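Local coordinates for protein beta-1,4-exocellulase (Thermobifida fusca, PDB 4AVO) that probably hydrolyses cellulose as a glycoside hydrolase family 6 cellobiohydrolase, of which this chain is the calcium-binding catalytic domain with glucose units bound in its cleft, at residues A[37-42]-A[80-85]; A[41-46]-A[108-113]; A[130-135]-A[181-186]. The protein carries 1 engineered substitution. One frame throughout, in Å; residues are numbered along the deposited sequence. Where two conformers were deposited one is given.

Contact 1: residues A[37-42]-A[80-85]. With BGC (beta-D-glucopyranose), chain B; BGC (beta-D-glucopyranose), chain C.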
loop_
_atom_site.group_PDB
_atom_site.type_symbol
_atom_site.label_atom_id
_atom_site.label_comp_id
_atom_site.label_asym_id
_atom_site.label_seq_id
_atom_site.Cartn_x
_atom_site.Cartn_y
_atom_site.Cartn_z
ATOM N N ALA A 37 -9.315 -4.419 1.826
ATOM C CA ALA A 37 -9.264 -4.609 0.377
ATOM C C ALA A 37 -9.041 -6.067 -0.002
ATOM O O ALA A 37 -8.402 -6.829 0.729
ATOM C CB ALA A 37 -8.176 -3.732 -0.230
ATOM N N VAL A 38 -9.577 -6.445 -1.158
ATOM C CA VAL A 38 -9.442 -7.801 -1.681
ATOM C C VAL A 38 -8.355 -7.806 -2.759
ATOM O O VAL A 38 -8.454 -7.070 -3.745
ATOM C CB VAL A 38 -10.786 -8.296 -2.255
ATOM C CG1 VAL A 38 -10.617 -9.601 -3.022
ATOM C CG2 VAL A 38 -11.821 -8.456 -1.126
ATOM N N TRP A 39 -7.327 -8.626 -2.570
ATOM C CA TRP A 39 -6.188 -8.613 -3.483
ATOM C C TRP A 39 -6.316 -9.686 -4.545
ATOM O O TRP A 39 -6.600 -10.850 -4.238
ATOM C CB TRP A 39 -4.875 -8.813 -2.724
ATOM C CG TRP A 39 -4.475 -7.669 -1.833
ATOM C CD1 TRP A 39 -5.176 -7.173 -0.758
ATOM C CD2 TRP A 39 -3.264 -6.909 -1.905
ATOM N NE1 TRP A 39 -4.479 -6.135 -0.179
ATOM C CE2 TRP A 39 -3.303 -5.954 -0.860
ATOM C CE3 TRP A 39 -2.152 -6.932 -2.761
ATOM C CZ2 TRP A 39 -2.270 -5.040 -0.641
ATOM C CZ3 TRP A 39 -1.119 -6.019 -2.537
ATOM C CH2 TRP A 39 -1.190 -5.085 -1.486
ATOM N N LEU A 40 -6.111 -9.289 -5.792
ATOM C CA LEU A 40 -6.055 -10.244 -6.887
ATOM C C LEU A 40 -4.589 -10.472 -7.237
ATOM O O LEU A 40 -4.063 -9.883 -8.181
ATOM C CB LEU A 40 -6.875 -9.748 -8.086
ATOM C CG LEU A 40 -8.386 -9.612 -7.840
ATOM C CD1 LEU A 40 -9.083 -9.060 -9.074
ATOM C CD2 LEU A 40 -9.032 -10.932 -7.431
ATOM N N ASP A 41 -3.933 -11.321 -6.447
ATOM C CA ASP A 41 -2.479 -11.480 -6.494
ATOM C C ASP A 41 -1.989 -12.502 -7.526
ATOM O O ASP A 41 -0.783 -12.684 -7.701
ATOM C CB ASP A 41 -1.946 -11.838 -5.097
ATOM C CG ASP A 41 -2.419 -13.208 -4.616
ATOM O OD1 ASP A 41 -3.406 -13.745 -5.167
ATOM O OD2 ASP A 41 -1.797 -13.749 -3.681
ATOM N N ARG A 42 -2.931 -13.166 -8.189
ATOM C CA ARG A 42 -2.638 -14.184 -9.197
ATOM C C ARG A 42 -3.783 -14.231 -10.189
ATOM O O ARG A 42 -4.894 -13.808 -9.875
ATOM C CB ARG A 42 -2.532 -15.572 -8.558
ATOM C CG ARG A 42 -1.445 -15.757 -7.533
ATOM C CD ARG A 42 -1.174 -17.235 -7.308
ATOM N NE ARG A 42 -0.459 -17.790 -8.455
ATOM C CZ ARG A 42 0.114 -18.989 -8.497
ATOM N NH1 ARG A 42 0.067 -19.801 -7.441
ATOM N NH2 ARG A 42 0.740 -19.370 -9.607
ATOM N N VAL A 80 -7.511 -4.892 -5.195
ATOM C CA VAL A 80 -6.123 -4.562 -5.498
ATOM C C VAL A 80 -5.657 -5.320 -6.737
ATOM O O VAL A 80 -5.700 -6.549 -6.784
ATOM C CB VAL A 80 -5.171 -4.853 -4.315
ATOM C CG1 VAL A 80 -3.776 -4.274 -4.592
ATOM C CG2 VAL A 80 -5.743 -4.276 -3.014
ATOM N N ILE A 81 -5.239 -4.557 -7.737
ATOM C CA ILE A 81 -4.713 -5.097 -8.980
ATOM C C ILE A 81 -3.222 -5.232 -8.748
ATOM O O ILE A 81 -2.524 -4.231 -8.587
ATOM C CB ILE A 81 -5.019 -4.137 -10.165
ATOM C CG1 ILE A 81 -6.523 -3.824 -10.236
ATOM C CG2 ILE A 81 -4.472 -4.691 -11.493
ATOM C CD1 ILE A 81 -7.455 -5.062 -10.355
ATOM N N TYR A 82 -2.740 -6.471 -8.706
ATOM C CA TYR A 82 -1.386 -6.739 -8.231
ATOM C C TYR A 82 -0.789 -7.984 -8.891
ATOM O O TYR A 82 -0.617 -9.028 -8.252
ATOM C CB TYR A 82 -1.398 -6.871 -6.701
ATOM C CG TYR A 82 -0.031 -6.974 -6.063
ATOM C CD1 TYR A 82 0.883 -5.923 -6.160
ATOM C CD2 TYR A 82 0.339 -8.112 -5.341
ATOM C CE1 TYR A 82 2.138 -6.008 -5.573
ATOM C CE2 TYR A 82 1.595 -8.207 -4.750
ATOM C CZ TYR A 82 2.483 -7.153 -4.876
ATOM O OH TYR A 82 3.721 -7.229 -4.297
ATOM N N ASN A 83 -0.467 -7.870 -10.178
ATOM C CA ASN A 83 0.126 -8.991 -10.895
ATOM C C ASN A 83 0.943 -8.589 -12.119
ATOM O O ASN A 83 0.958 -9.308 -13.118
ATOM C CB ASN A 83 -0.963 -10.006 -11.285
ATOM C CG ASN A 83 -0.406 -11.412 -11.521
ATOM O OD1 ASN A 83 0.599 -11.802 -10.932
ATOM N ND2 ASN A 83 -1.081 -12.181 -12.365
ATOM N N LEU A 84 1.640 -7.457 -12.044
ATOM C CA LEU A 84 2.437 -6.996 -13.180
ATOM C C LEU A 84 3.506 -8.010 -13.565
ATOM O O LEU A 84 3.976 -8.773 -12.719
ATOM C CB LEU A 84 3.131 -5.670 -12.877
ATOM C CG LEU A 84 2.358 -4.365 -13.043
ATOM C CD1 LEU A 84 3.133 -3.245 -12.385
ATOM C CD2 LEU A 84 2.063 -4.040 -14.523
ATOM N N PRO A 85 3.888 -8.019 -14.852
ATOM C CA PRO A 85 5.099 -8.738 -15.228
ATOM C C PRO A 85 6.260 -8.188 -14.404
ATOM O O PRO A 85 6.370 -6.972 -14.243
ATOM C CB PRO A 85 5.282 -8.376 -16.706
ATOM C CG PRO A 85 4.466 -7.143 -16.922
ATOM C CD PRO A 85 3.299 -7.285 -15.988
HETATM C C2 BGC B . 1.303 -10.562 -1.267
HETATM C C3 BGC B . -0.057 -11.028 -1.788
HETATM C C4 BGC B . -1.164 -10.711 -0.789
HETATM C C5 BGC B . -1.066 -9.245 -0.355
HETATM C C6 BGC B . -2.079 -8.884 0.733
HETATM C C1 BGC B . 1.286 -9.095 -0.818
HETATM O O2 BGC B . 2.266 -10.776 -2.276
HETATM O O3 BGC B . -0.037 -12.413 -2.060
HETATM O O4 BGC B . -2.406 -10.981 -1.393
HETATM O O5 BGC B . 0.234 -8.960 0.136
HETATM O O6 BGC B . -1.738 -9.535 1.944
HETATM C C2 BGC C . 4.534 -5.639 0.843
HETATM C C3 BGC C . 3.729 -6.951 0.979
HETATM C C4 BGC C . 2.807 -7.265 -0.197
HETATM C C5 BGC C . 3.402 -6.595 -1.444
HETATM C C6 BGC C . 2.693 -5.276 -1.727
HETATM C C1 BGC C . 5.374 -5.496 -0.442
HETATM O O2 BGC C . 5.430 -5.675 1.922
HETATM O O3 BGC C . 2.961 -6.918 2.167
HETATM O O4 BGC C . 2.592 -8.684 -0.325
HETATM O O5 BGC C . 4.818 -6.386 -1.409
HETATM O O6 BGC C . 3.220 -4.267 -0.898
HETATM O O HOH W 1 1.507 -13.824 -9.250
#

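Contact 2: residues A[41-46]-A[108-113]. With BGC (beta-D-glucopyranose), chain B.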
loop_
_atom_site.group_PDB
_atom_site.type_symbol
_atom_site.label_atom_id
_atom_site.label_comp_id
_atom_site.label_asym_id
_atom_site.label_seq_id
_atom_site.Cartn_x
_atom_site.Cartn_y
_atom_site.Cartn_z
ATOM N N ASP A 41 -3.933 -11.321 -6.447
ATOM C CA ASP A 41 -2.479 -11.480 -6.494
ATOM C C ASP A 41 -1.989 -12.502 -7.526
ATOM O O ASP A 41 -0.783 -12.684 -7.701
ATOM C CB ASP A 41 -1.946 -11.838 -5.097
ATOM C CG ASP A 41 -2.419 -13.208 -4.616
ATOM O OD1 ASP A 41 -3.406 -13.745 -5.167
ATOM O OD2 ASP A 41 -1.797 -13.749 -3.681
ATOM N N ARG A 42 -2.931 -13.166 -8.189
ATOM C CA ARG A 42 -2.638 -14.184 -9.197
ATOM C C ARG A 42 -3.783 -14.231 -10.189
ATOM O O ARG A 42 -4.894 -13.808 -9.875
ATOM C CB ARG A 42 -2.532 -15.572 -8.558
ATOM C CG ARG A 42 -1.445 -15.757 -7.533
ATOM C CD ARG A 42 -1.174 -17.235 -7.308
ATOM N NE ARG A 42 -0.459 -17.790 -8.455
ATOM C CZ ARG A 42 0.114 -18.989 -8.497
ATOM N NH1 ARG A 42 0.067 -19.801 -7.441
ATOM N NH2 ARG A 42 0.740 -19.370 -9.607
ATOM N N ILE A 43 -3.525 -14.766 -11.379
ATOM C CA ILE A 43 -4.598 -15.034 -12.332
ATOM C C ILE A 43 -5.646 -15.955 -11.702
ATOM O O ILE A 43 -6.849 -15.736 -11.870
ATOM C CB ILE A 43 -4.053 -15.620 -13.657
ATOM C CG1 ILE A 43 -3.341 -14.523 -14.457
ATOM C CG2 ILE A 43 -5.177 -16.213 -14.496
ATOM C CD1 ILE A 43 -2.333 -15.046 -15.484
ATOM N N GLY A 44 -5.183 -16.962 -10.962
ATOM C CA GLY A 44 -6.072 -17.893 -10.257
ATOM C C GLY A 44 -7.032 -17.253 -9.265
ATOM O O GLY A 44 -8.085 -17.816 -8.971
ATOM N N ALA A 45 -6.674 -16.081 -8.744
ATOM C CA ALA A 45 -7.532 -15.367 -7.792
ATOM C C ALA A 45 -8.779 -14.778 -8.461
ATOM O O ALA A 45 -9.737 -14.389 -7.784
ATOM C CB ALA A 45 -6.737 -14.266 -7.062
ATOM N N ILE A 46 -8.762 -14.708 -9.790
ATOM C CA ILE A 46 -9.877 -14.130 -10.533
ATOM C C ILE A 46 -11.100 -15.053 -10.456
ATOM O O ILE A 46 -12.181 -14.613 -10.061
ATOM C CB ILE A 46 -9.491 -13.780 -11.998
ATOM C CG1 ILE A 46 -8.345 -12.754 -12.018
ATOM C CG2 ILE A 46 -10.703 -13.242 -12.764
ATOM C CD1 ILE A 46 -7.643 -12.628 -13.381
ATOM N N SER A 108 -4.070 -10.008 -21.454
ATOM C CA SER A 108 -5.112 -10.896 -21.974
ATOM C C SER A 108 -5.672 -11.884 -20.960
ATOM O O SER A 108 -6.845 -12.229 -21.025
ATOM C CB SER A 108 -4.609 -11.650 -23.209
ATOM O OG SER A 108 -3.485 -12.440 -22.884
ATOM N N GLU A 109 -4.835 -12.331 -20.025
ATOM C CA GLU A 109 -5.239 -13.357 -19.058
ATOM C C GLU A 109 -5.424 -12.841 -17.632
ATOM O O GLU A 109 -5.908 -13.569 -16.761
ATOM C CB GLU A 109 -4.247 -14.529 -19.063
ATOM C CG GLU A 109 -3.932 -15.118 -20.442
ATOM C CD GLU A 109 -5.158 -15.595 -21.210
ATOM O OE1 GLU A 109 -6.073 -16.184 -20.593
ATOM O OE2 GLU A 109 -5.193 -15.381 -22.444
ATOM N N TYR A 110 -5.054 -11.591 -17.391
ATOM C CA TYR A 110 -5.269 -11.002 -16.072
ATOM C C TYR A 110 -6.214 -9.788 -16.129
ATOM O O TYR A 110 -7.339 -9.865 -15.634
ATOM C CB TYR A 110 -3.928 -10.707 -15.382
ATOM C CG TYR A 110 -4.061 -10.131 -13.996
ATOM C CD1 TYR A 110 -4.365 -10.942 -12.897
ATOM C CD2 TYR A 110 -3.883 -8.770 -13.783
ATOM C CE1 TYR A 110 -4.492 -10.392 -11.614
ATOM C CE2 TYR A 110 -4.009 -8.213 -12.523
ATOM C CZ TYR A 110 -4.304 -9.026 -11.441
ATOM O OH TYR A 110 -4.423 -8.449 -10.194
ATOM N N ILE A 111 -5.781 -8.689 -16.745
ATOM C CA ILE A 111 -6.624 -7.488 -16.816
ATOM C C ILE A 111 -7.943 -7.731 -17.562
ATOM O O ILE A 111 -9.008 -7.347 -17.075
ATOM C CB ILE A 111 -5.871 -6.261 -17.400
ATOM C CG1 ILE A 111 -4.671 -5.884 -16.516
ATOM C CG2 ILE A 111 -6.822 -5.042 -17.574
ATOM C CD1 ILE A 111 -5.044 -5.476 -15.068
ATOM N N ASP A 112 -7.877 -8.379 -18.724
ATOM C CA ASP A 112 -9.081 -8.571 -19.538
ATOM C C ASP A 112 -10.191 -9.348 -18.812
ATOM O O ASP A 112 -11.336 -8.891 -18.804
ATOM C CB ASP A 112 -8.762 -9.186 -20.913
ATOM C CG ASP A 112 -8.163 -8.182 -21.893
ATOM O OD1 ASP A 112 -8.050 -6.983 -21.557
ATOM O OD2 ASP A 112 -7.786 -8.605 -23.013
ATOM N N PRO A 113 -9.863 -10.501 -18.184
ATOM C CA PRO A 113 -10.936 -11.186 -17.442
ATOM C C PRO A 113 -11.456 -10.411 -16.222
ATOM O O PRO A 113 -12.651 -10.480 -15.922
ATOM C CB PRO A 113 -10.312 -12.520 -17.020
ATOM C CG PRO A 113 -8.876 -12.457 -17.389
ATOM C CD PRO A 113 -8.659 -11.342 -18.347
HETATM C C2 BGC B . 1.303 -10.562 -1.267
HETATM C C3 BGC B . -0.057 -11.028 -1.788
HETATM C C4 BGC B . -1.164 -10.711 -0.789
HETATM C C5 BGC B . -1.066 -9.245 -0.355
HETATM C C6 BGC B . -2.079 -8.884 0.733
HETATM C C1 BGC B . 1.286 -9.095 -0.818
HETATM O O2 BGC B . 2.266 -10.776 -2.276
HETATM O O3 BGC B . -0.037 -12.413 -2.060
HETATM O O4 BGC B . -2.406 -10.981 -1.393
HETATM O O5 BGC B . 0.234 -8.960 0.136
HETATM O O6 BGC B . -1.738 -9.535 1.944
#

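Contact 3: residues A[130-135]-A[181-186]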
loop_
_atom_site.group_PDB
_atom_site.type_symbol
_atom_site.label_atom_id
_atom_site.label_comp_id
_atom_site.label_asym_id
_atom_site.label_seq_id
_atom_site.Cartn_x
_atom_site.Cartn_y
_atom_site.Cartn_z
ATOM N N VAL A 130 -13.475 0.294 -5.990
ATOM C CA VAL A 130 -12.248 1.069 -5.944
ATOM C C VAL A 130 -11.125 0.129 -6.357
ATOM O O VAL A 130 -10.856 -0.848 -5.676
ATOM C CB VAL A 130 -12.001 1.678 -4.547
ATOM C CG1 VAL A 130 -10.561 2.163 -4.407
ATOM C CG2 VAL A 130 -12.959 2.831 -4.299
ATOM N N ALA A 131 -10.503 0.414 -7.497
ATOM C CA ALA A 131 -9.404 -0.410 -7.991
ATOM C C ALA A 131 -8.086 0.239 -7.621
ATOM O O ALA A 131 -7.774 1.339 -8.080
ATOM C CB ALA A 131 -9.504 -0.614 -9.505
ATOM N N ILE A 132 -7.338 -0.442 -6.757
ATOM C CA ILE A 132 -6.022 0.016 -6.325
ATOM C C ILE A 132 -4.978 -0.566 -7.271
ATOM O O ILE A 132 -4.800 -1.782 -7.331
ATOM C CB ILE A 132 -5.727 -0.408 -4.860
ATOM C CG1 ILE A 132 -6.827 0.099 -3.902
ATOM C CG2 ILE A 132 -4.342 0.069 -4.424
ATOM C CD1 ILE A 132 -6.918 1.611 -3.760
ATOM N N ILE A 133 -4.293 0.305 -8.010
ATOM C CA ILE A 133 -3.444 -0.155 -9.117
ATOM C C ILE A 133 -1.968 -0.365 -8.776
ATOM O O ILE A 133 -1.217 0.593 -8.576
ATOM C CB ILE A 133 -3.565 0.779 -10.357
ATOM C CG1 ILE A 133 -5.035 1.141 -10.635
ATOM C CG2 ILE A 133 -2.866 0.143 -11.580
ATOM C CD1 ILE A 133 -5.947 -0.035 -10.990
ATOM N N GLU A 134 -1.590 -1.640 -8.695
ATOM C CA GLU A 134 -0.194 -2.104 -8.728
ATOM C C GLU A 134 0.778 -1.483 -7.720
ATOM O O GLU A 134 1.609 -0.624 -8.050
ATOM C CB GLU A 134 0.359 -2.076 -10.164
ATOM C CG GLU A 134 -0.402 -3.001 -11.125
ATOM C CD GLU A 134 -0.180 -4.498 -10.865
ATOM O OE1 GLU A 134 0.752 -4.863 -10.109
ATOM O OE2 GLU A 134 -0.938 -5.315 -11.440
ATOM N N ILE A 135 0.668 -1.973 -6.491
ATOM C CA ILE A 135 1.510 -1.568 -5.369
ATOM C C ILE A 135 2.979 -1.824 -5.664
ATOM O O ILE A 135 3.314 -2.836 -6.278
ATOM C CB ILE A 135 1.118 -2.370 -4.090
ATOM C CG1 ILE A 135 -0.407 -2.406 -3.906
ATOM C CG2 ILE A 135 1.836 -1.839 -2.851
ATOM C CD1 ILE A 135 -1.084 -1.050 -4.011
ATOM N N TYR A 181 -13.352 3.022 -9.785
ATOM C CA TYR A 181 -12.616 4.205 -9.360
ATOM C C TYR A 181 -11.151 3.826 -9.163
ATOM O O TYR A 181 -10.815 3.158 -8.188
ATOM C CB TYR A 181 -13.208 4.729 -8.038
ATOM C CG TYR A 181 -14.645 5.203 -8.160
ATOM C CD1 TYR A 181 -15.706 4.292 -8.249
ATOM C CD2 TYR A 181 -14.941 6.564 -8.201
ATOM C CE1 TYR A 181 -17.022 4.732 -8.379
ATOM C CE2 TYR A 181 -16.250 7.015 -8.321
ATOM C CZ TYR A 181 -17.284 6.097 -8.409
ATOM O OH TYR A 181 -18.579 6.551 -8.535
ATOM N N ASN A 182 -10.282 4.256 -10.080
ATOM C CA ASN A 182 -8.861 3.876 -10.024
ATOM C C ASN A 182 -8.016 4.782 -9.148
ATOM O O ASN A 182 -8.048 6.000 -9.291
ATOM C CB ASN A 182 -8.227 3.881 -11.414
ATOM C CG ASN A 182 -8.802 2.836 -12.333
ATOM O OD1 ASN A 182 -9.142 1.725 -11.916
ATOM N ND2 ASN A 182 -8.897 3.185 -13.609
ATOM N N TYR A 183 -7.234 4.172 -8.263
ATOM C CA TYR A 183 -6.221 4.890 -7.504
ATOM C C TYR A 183 -4.850 4.298 -7.810
ATOM O O TYR A 183 -4.652 3.089 -7.702
ATOM C CB TYR A 183 -6.520 4.818 -6.005
ATOM C CG TYR A 183 -7.739 5.616 -5.583
ATOM C CD1 TYR A 183 -9.029 5.145 -5.842
ATOM C CD2 TYR A 183 -7.602 6.832 -4.911
ATOM C CE1 TYR A 183 -10.148 5.864 -5.454
ATOM C CE2 TYR A 183 -8.719 7.561 -4.513
ATOM C CZ TYR A 183 -9.987 7.069 -4.794
ATOM O OH TYR A 183 -11.101 7.774 -4.412
ATOM N N ILE A 184 -3.915 5.157 -8.213
ATOM C CA ILE A 184 -2.544 4.742 -8.502
ATOM C C ILE A 184 -1.754 4.669 -7.201
ATOM O O ILE A 184 -1.852 5.560 -6.361
ATOM C CB ILE A 184 -1.850 5.735 -9.484
ATOM C CG1 ILE A 184 -2.464 5.626 -10.885
ATOM C CG2 ILE A 184 -0.340 5.499 -9.531
ATOM C CD1 ILE A 184 -1.926 6.655 -11.890
ATOM N N ASP A 185 -0.973 3.606 -7.027
ATOM C CA ASP A 185 -0.138 3.502 -5.837
ATOM C C ASP A 185 0.991 4.530 -5.897
ATOM O O ASP A 185 1.658 4.676 -6.918
ATOM C CB ASP A 185 0.420 2.090 -5.680
ATOM C CG ASP A 185 1.276 1.952 -4.442
ATOM O OD1 ASP A 185 0.712 1.713 -3.352
ATOM O OD2 ASP A 185 2.504 2.122 -4.558
ATOM N N ALA A 186 1.203 5.243 -4.796
ATOM C CA ALA A 186 2.192 6.318 -4.765
ATOM C C ALA A 186 3.222 6.148 -3.647
ATOM O O ALA A 186 3.633 7.130 -3.020
ATOM C CB ALA A 186 1.495 7.663 -4.657
HETATM O O HOH W 2 3.542 1.582 -7.014
#

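Contact 1: residues A[37-42]-A[80-85]
The indole of W39 lies between V80 and a sugar. V80 CG2 sits 3.5 Å from the centroid of the W39 five-membered ring, almost on the ring normal, as a CH-pi contact. V80 CG1 covers the six-membered part of the same face. C6 of the chain B glucose covers the opposite face, 3.5 Å from W39 CD2. C5 lies beside W39 CE3, and the sugar ring is offset. The far rim of the indole points at the Y82 face in a T-shaped pair, centroids 5.2 Å apart and planes at 85°. D41 CB and the glucose O2 lie at the edge of the Y82 ring. W39 has CG anti to its carbonyl carbon (chi1 -69°), which lays the indole over V80. Its NE1 bonds to V352 O, which limits rotation of the ring.

D41 carries the polar side. Its OD2 accepts the hydroxyl O3 of the chain B glucose at 2.7 Å and is also bonded to T53 OG1. On the backbone, the strands pair in parallel. V80 N donates to V38 O at 2.8 Å and L40 N to V80 O at 2.9 Å. Beyond the strands, D41 CA approaches Y82 O at 3.5 Å in a CA-H...O contact, and a water lies between D41 O and N83 OD1.

A tryptophan face against a sugar, with a carboxylate beside it accepting a sugar hydroxyl, is typical of carbohydrate subsites. Here it stands at the C-terminal ends of strands 38-40 and 75-81 in the distorted alpha/beta barrel of family 6.

Contact 2: residues A[41-46]-A[108-113]
I43, just before the short, weakly bonded helix 44-47, and I46, within it, pack on helix 103-119 where that helix opens into a pi turn and then bends. The bend falls at P113, which has no N-H to give to the turn before. E109 O, the usual partner of that position in an alpha helix, is instead lined by methyls and methylenes. I43 CG2 comes within 3.6 Å of E109 O, and I46 CD1 within 3.9 Å of it. These are van der Waals contacts, and no hydrogen bond joins the two segments.

I46 touches through CD1 alone. This methyl lies 3.6 Å from Y110 O and 3.7 Å from Y110 CD1. P113 CG, 4.2 Å from I46 CD1, is a looser neighbour. I43 crosses at an angle, with its CG1 4.0 Å from Y110 CB. Its CD1 reaches E109 CB, while the carboxylate end of E109 leads away from the contact.

Helix 103-119 is the connection between the adjacent parallel strands 75-81 and 127-133, a beta-alpha-beta crossover of the barrel. The turn 41-46 leaves the end of strand 38-40 and lies against this crossover helix.

Y110 holds its CG anti to the backbone N (chi1 -178°). The ring then extends from the helix toward the strand ends, and Y110 OH bonds to both L40 O and Y82 N. R42 O lies in the plane of the Y110 ring at its edge, 3.9 Å from CE1. That carbonyl already accepts A45 N at 3.1 Å, inside the turn. E97 secures the same turn from outside: it forms a salt bridge with R42 NE and accepts a hydrogen bond from I43 N.

Contact 3: residues A[130-135]-A[181-186]
Three backbone hydrogen bonds zip the parallel strands 130-133 and 181-185 together. A131 N donates to Y181 O at 2.8 Å. Y183 N gives to A131 O at 2.9 Å, and I133 N to Y183 O at 2.8 Å. The next rung, D185 N to I133 O at 3.4 Å, is weak, where strand 130-133 ends and E134 turns off with a positive phi of 54°. A water takes over the link, donating to E134 O and, at 2.7 Å, to D185 OD2.

With CG anti to its backbone N (chi1 -179°), D185 lays its carboxylate against I135. D185 OD1 touches I135 CD1 at 3.4 Å, and the two side chains cross at about a right angle. OD1 also has a weak hydrogen bond to T226 OG1. D185 OD2 also accepts A187 N. I135 itself touches a bound glucose.

On the face shared by A131 and N182, the amide oxygen N182 OD1 is buried without a polar partner. It lies 3.4 Å from A131 CB, with I133 CD1 a little farther off. N182 ND2 bonds to Y218 O. On the other face, V130 CG1 meets Y183 CD1 at 3.6 Å, and I132 CD1 packs on Y183 CB. Y183 OH goes on to D347.

Strand 127-133 has strand 75-81 along its other edge, and strand 221-224 lies along the other edge of 180-185 in the sheet. L285 of strand 283-287 packs on I132 and Y183 inside the barrel, while helix 162-175 covers the A131 and N182 face.

How the contacts relate
Contacts 1 and 3 are buried pairings of parallel strands in one sheet. Strands 75-81 and 127-133 are neighbours, so I81 bonds to both I132 and E134. Contact 2 lies farther out and is only partly buried; it joins a short helix to a crossover helix with no hydrogen bond between its segments. It shares D41 and R42 with contact 1, and Y110 ties the two by its hydroxyl. The chemistry follows position. Contact 1 is aromatic and sugar-binding at the strand ends. Contact 3 is mostly backbone ladder and aliphatic side chains with Y183, with its polar end beside engineered A136, the predicted proton-donor position. Contact 2 sets isoleucines on a tyrosine and a proline behind the site.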